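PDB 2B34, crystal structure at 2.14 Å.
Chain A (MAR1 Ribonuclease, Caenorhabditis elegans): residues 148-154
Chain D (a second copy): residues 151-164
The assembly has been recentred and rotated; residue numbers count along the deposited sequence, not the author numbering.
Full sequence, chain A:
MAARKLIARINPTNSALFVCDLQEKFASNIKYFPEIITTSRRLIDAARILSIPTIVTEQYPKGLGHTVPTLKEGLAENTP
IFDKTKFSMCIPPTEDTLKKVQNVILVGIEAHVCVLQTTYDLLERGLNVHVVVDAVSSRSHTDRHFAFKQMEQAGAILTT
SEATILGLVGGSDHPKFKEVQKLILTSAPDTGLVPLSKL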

# COMPACT_ATOMS: atom_id res chain seq x y z
N PHE A 148 5.73 -7.67 -5.54
CA PHE A 148 5.65 -6.23 -5.82
C PHE A 148 5.72 -5.41 -4.53
O PHE A 148 6.38 -4.37 -4.48
CB PHE A 148 4.37 -5.90 -6.60
CG PHE A 148 4.30 -6.50 -7.99
CD1 PHE A 148 5.44 -6.62 -8.78
CD2 PHE A 148 3.07 -6.92 -8.51
CE1 PHE A 148 5.37 -7.16 -10.07
CE2 PHE A 148 2.99 -7.46 -9.80
CZ PHE A 148 4.14 -7.58 -10.58
N LYS A 149 5.04 -5.90 -3.49
CA LYS A 149 5.06 -5.27 -2.17
C LYS A 149 6.47 -5.21 -1.58
O LYS A 149 6.90 -4.17 -1.09
CB LYS A 149 4.12 -6.00 -1.20
CG LYS A 149 2.66 -6.02 -1.64
CD LYS A 149 1.71 -6.20 -0.45
CE LYS A 149 1.18 -4.85 0.07
NZ LYS A 149 2.25 -3.92 0.57
N GLN A 150 7.19 -6.34 -1.63
CA GLN A 150 8.56 -6.41 -1.13
C GLN A 150 9.49 -5.52 -1.94
O GLN A 150 10.39 -4.88 -1.39
CB GLN A 150 9.08 -7.85 -1.16
CG GLN A 150 8.31 -8.81 -0.28
CD GLN A 150 8.65 -10.26 -0.55
OE1 GLN A 150 9.68 -10.76 -0.09
NE2 GLN A 150 7.78 -10.95 -1.27
N MET A 151 9.28 -5.49 -3.26
CA MET A 151 10.07 -4.64 -4.15
C MET A 151 9.92 -3.17 -3.78
O MET A 151 10.91 -2.46 -3.67
CB MET A 151 9.69 -4.88 -5.61
CG MET A 151 10.14 -6.22 -6.16
SD MET A 151 9.33 -6.57 -7.74
CE MET A 151 9.42 -8.34 -7.80
N GLU A 152 8.68 -2.72 -3.59
CA GLU A 152 8.43 -1.31 -3.27
C GLU A 152 8.85 -0.95 -1.84
O GLU A 152 9.25 0.19 -1.59
CB GLU A 152 6.99 -0.90 -3.56
CG GLU A 152 6.00 -1.08 -2.42
CD GLU A 152 4.60 -0.65 -2.80
OE1 GLU A 152 4.46 0.38 -3.50
OE2 GLU A 152 3.64 -1.34 -2.40
N GLN A 153 8.77 -1.90 -0.91
CA GLN A 153 9.28 -1.71 0.45
C GLN A 153 10.78 -1.40 0.42
O GLN A 153 11.27 -0.56 1.18
CB GLN A 153 9.03 -2.95 1.33
CG GLN A 153 7.59 -3.12 1.83
CD GLN A 153 7.42 -4.34 2.74
OE1 GLN A 153 7.24 -5.47 2.28
NE2 GLN A 153 7.47 -4.11 4.05
N ALA A 154 11.50 -2.07 -0.48
CA ALA A 154 12.95 -1.88 -0.64
C ALA A 154 13.32 -0.62 -1.42
O ALA A 154 14.48 -0.21 -1.41
CB ALA A 154 13.57 -3.11 -1.28
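Chain D 151-164: MEQAGAILTTSEAT

Chain D meets the helical stretch of chain A with the end of its own copy of that helix, a tight turn, and a short strand. Its helix gives way at Gly D155, where a Schellman motif closes the last turn: Ala D156 N bonds to Met D151 O at 2.9 Å and Gly D155 N to Glu D152 O at 3.1 Å. Gly D155 has a phi of 115°, and at its backbone angles a CB would be jammed against the preceding carbonyl oxygen, so glycine suits the place. Residues 157-159 then run as a strand nearly antiparallel to the chain A helix, with a signed crossing angle of -160° and a closest axial approach of 7.9 Å. The register is set by Gln A150 and Leu D158, whose CA atoms lie 6.5 Å apart. A second helix starts at Ser D161, with Thr D160 at its N-cap position.

Charge pairing occurs at one point. Lys A149 and Glu D152 both direct CA-to-CB toward the opposing stretch, and Lys A149 NZ donates to Glu D152 OE1 at 2.9 Å in a salt bridge; long, flexible side chains let the two charges meet between the helices.

The backbone at the start of the strand is read by an amide side chain, well suited to the task because it carries both a donor and an acceptor. Gln A153 NE2 gives a hydrogen bond to the O of Ala D156, the residue just before the strand, at 2.7 Å, while Gln A153 OE1 receives a weak one from Leu D158 N at 3.4 Å, nearly straight at 167°. One glutamine thus engages the backbone on both sides of Ile D157. Farther along, Gln A150 OE1 lies 3.1 Å from Thr D159 OG1, a short polar side chain that brings a hydroxyl close to the amide.

Water extends both glutamine contacts. One molecule accepts a weak bond from Gln A150 NE2 (2.9 Å) and donates to Thr D160 OG1 (2.9 Å); another accepts a weak bond from Gln A153 NE2 at 3.4 Å and donates to Glu D152 O at 2.6 Å.

Packing fills the remainder. The aliphatic part of Gln A150 lies against the strand, its CG 4.0 Å from Ile D157 CG2 and 3.1 Å from Leu D158 O. At the second helix, Ala D163 CB comes within 4.4 Å of Gln A150 NE2, its small methyl leaving room for the amide. Together the stretches bury 396 Å², counting both sides.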

# COMPACT_ATOMS: atom_id res chain seq x y z
N MET D 151 2.51 -4.13 10.30
CA MET D 151 3.82 -4.75 10.27
C MET D 151 4.68 -4.08 9.19
O MET D 151 5.85 -3.76 9.44
CB MET D 151 3.70 -6.26 10.06
CG MET D 151 3.13 -6.98 11.29
SD MET D 151 3.14 -8.78 11.26
CE MET D 151 1.46 -9.17 10.77
N GLU D 152 4.09 -3.83 8.03
CA GLU D 152 4.75 -3.13 6.92
C GLU D 152 5.16 -1.71 7.32
O GLU D 152 6.30 -1.32 7.09
CB GLU D 152 3.85 -3.09 5.68
CG GLU D 152 4.53 -2.47 4.45
CD GLU D 152 3.56 -2.11 3.33
OE1 GLU D 152 2.49 -2.74 3.22
OE2 GLU D 152 3.89 -1.19 2.55
N GLN D 153 4.23 -0.95 7.90
CA GLN D 153 4.50 0.41 8.39
C GLN D 153 5.70 0.45 9.35
O GLN D 153 6.50 1.38 9.32
CB GLN D 153 3.26 1.00 9.09
CG GLN D 153 2.09 1.37 8.17
CD GLN D 153 0.88 1.94 8.92
OE1 GLN D 153 0.14 1.21 9.60
NE2 GLN D 153 0.66 3.24 8.77
N ALA D 154 5.80 -0.58 10.19
CA ALA D 154 6.83 -0.67 11.22
C ALA D 154 8.19 -1.13 10.68
O ALA D 154 9.21 -1.01 11.36
CB ALA D 154 6.37 -1.59 12.34
N GLY D 155 8.20 -1.65 9.46
CA GLY D 155 9.45 -2.04 8.81
C GLY D 155 9.62 -3.52 8.54
O GLY D 155 10.65 -3.94 7.99
N ALA D 156 8.64 -4.32 8.94
CA ALA D 156 8.67 -5.77 8.67
C ALA D 156 8.49 -6.03 7.18
O ALA D 156 7.78 -5.30 6.50
CB ALA D 156 7.61 -6.49 9.48
N ILE D 157 9.15 -7.07 6.68
CA ILE D 157 9.01 -7.48 5.28
C ILE D 157 7.85 -8.47 5.19
O ILE D 157 7.83 -9.48 5.90
CB ILE D 157 10.32 -8.12 4.70
CG1 ILE D 157 11.49 -7.13 4.74
CG2 ILE D 157 10.12 -8.59 3.27
CD1 ILE D 157 12.37 -7.24 5.98
N LEU D 158 6.88 -8.16 4.34
CA LEU D 158 5.75 -9.04 4.08
C LEU D 158 6.09 -9.95 2.91
O LEU D 158 6.09 -9.52 1.75
CB LEU D 158 4.48 -8.23 3.77
CG LEU D 158 3.95 -7.22 4.79
CD1 LEU D 158 2.69 -6.56 4.23
CD2 LEU D 158 3.67 -7.88 6.15
N THR D 159 6.39 -11.20 3.23
CA THR D 159 6.88 -12.15 2.24
C THR D 159 5.98 -13.39 2.18
O THR D 159 4.98 -13.48 2.91
CB THR D 159 8.37 -12.51 2.50
OG1 THR D 159 8.88 -13.30 1.42
CG2 THR D 159 8.55 -13.25 3.83
N THR D 160 6.32 -14.32 1.30
CA THR D 160 5.56 -15.55 1.16
C THR D 160 6.48 -16.75 1.36
O THR D 160 7.70 -16.60 1.37
CB THR D 160 4.82 -15.64 -0.21
OG1 THR D 160 5.77 -15.58 -1.28
CG2 THR D 160 3.81 -14.49 -0.36
N SER D 161 5.88 -17.92 1.55
CA SER D 161 6.62 -19.16 1.81
C SER D 161 7.63 -19.52 0.73
O SER D 161 8.79 -19.82 1.03
CB SER D 161 5.64 -20.32 2.00
OG SER D 161 4.74 -20.39 0.91
N GLU D 162 7.21 -19.47 -0.53
CA GLU D 162 8.10 -19.85 -1.64
C GLU D 162 9.20 -18.81 -1.87
O GLU D 162 10.33 -19.17 -2.17
CB GLU D 162 7.31 -20.11 -2.92
CG GLU D 162 8.10 -20.90 -3.96
CD GLU D 162 7.39 -20.98 -5.29
OE1 GLU D 162 6.48 -21.82 -5.43
OE2 GLU D 162 7.76 -20.22 -6.20
N ALA D 163 8.86 -17.53 -1.71
CA ALA D 163 9.83 -16.44 -1.78
C ALA D 163 10.92 -16.59 -0.71
O ALA D 163 12.10 -16.38 -0.98
CB ALA D 163 9.13 -15.08 -1.66
N THR D 164 10.50 -16.95 0.50
CA THR D 164 11.41 -17.16 1.63
C THR D 164 12.32 -18.37 1.43
O THR D 164 13.53 -18.28 1.62
CB THR D 164 10.62 -17.31 2.96
OG1 THR D 164 9.74 -16.19 3.12
CG2 THR D 164 11.56 -17.39 4.16
O HOH W 1 6.38 -13.06 -2.64
O HOH W 2 8.05 -0.91 5.16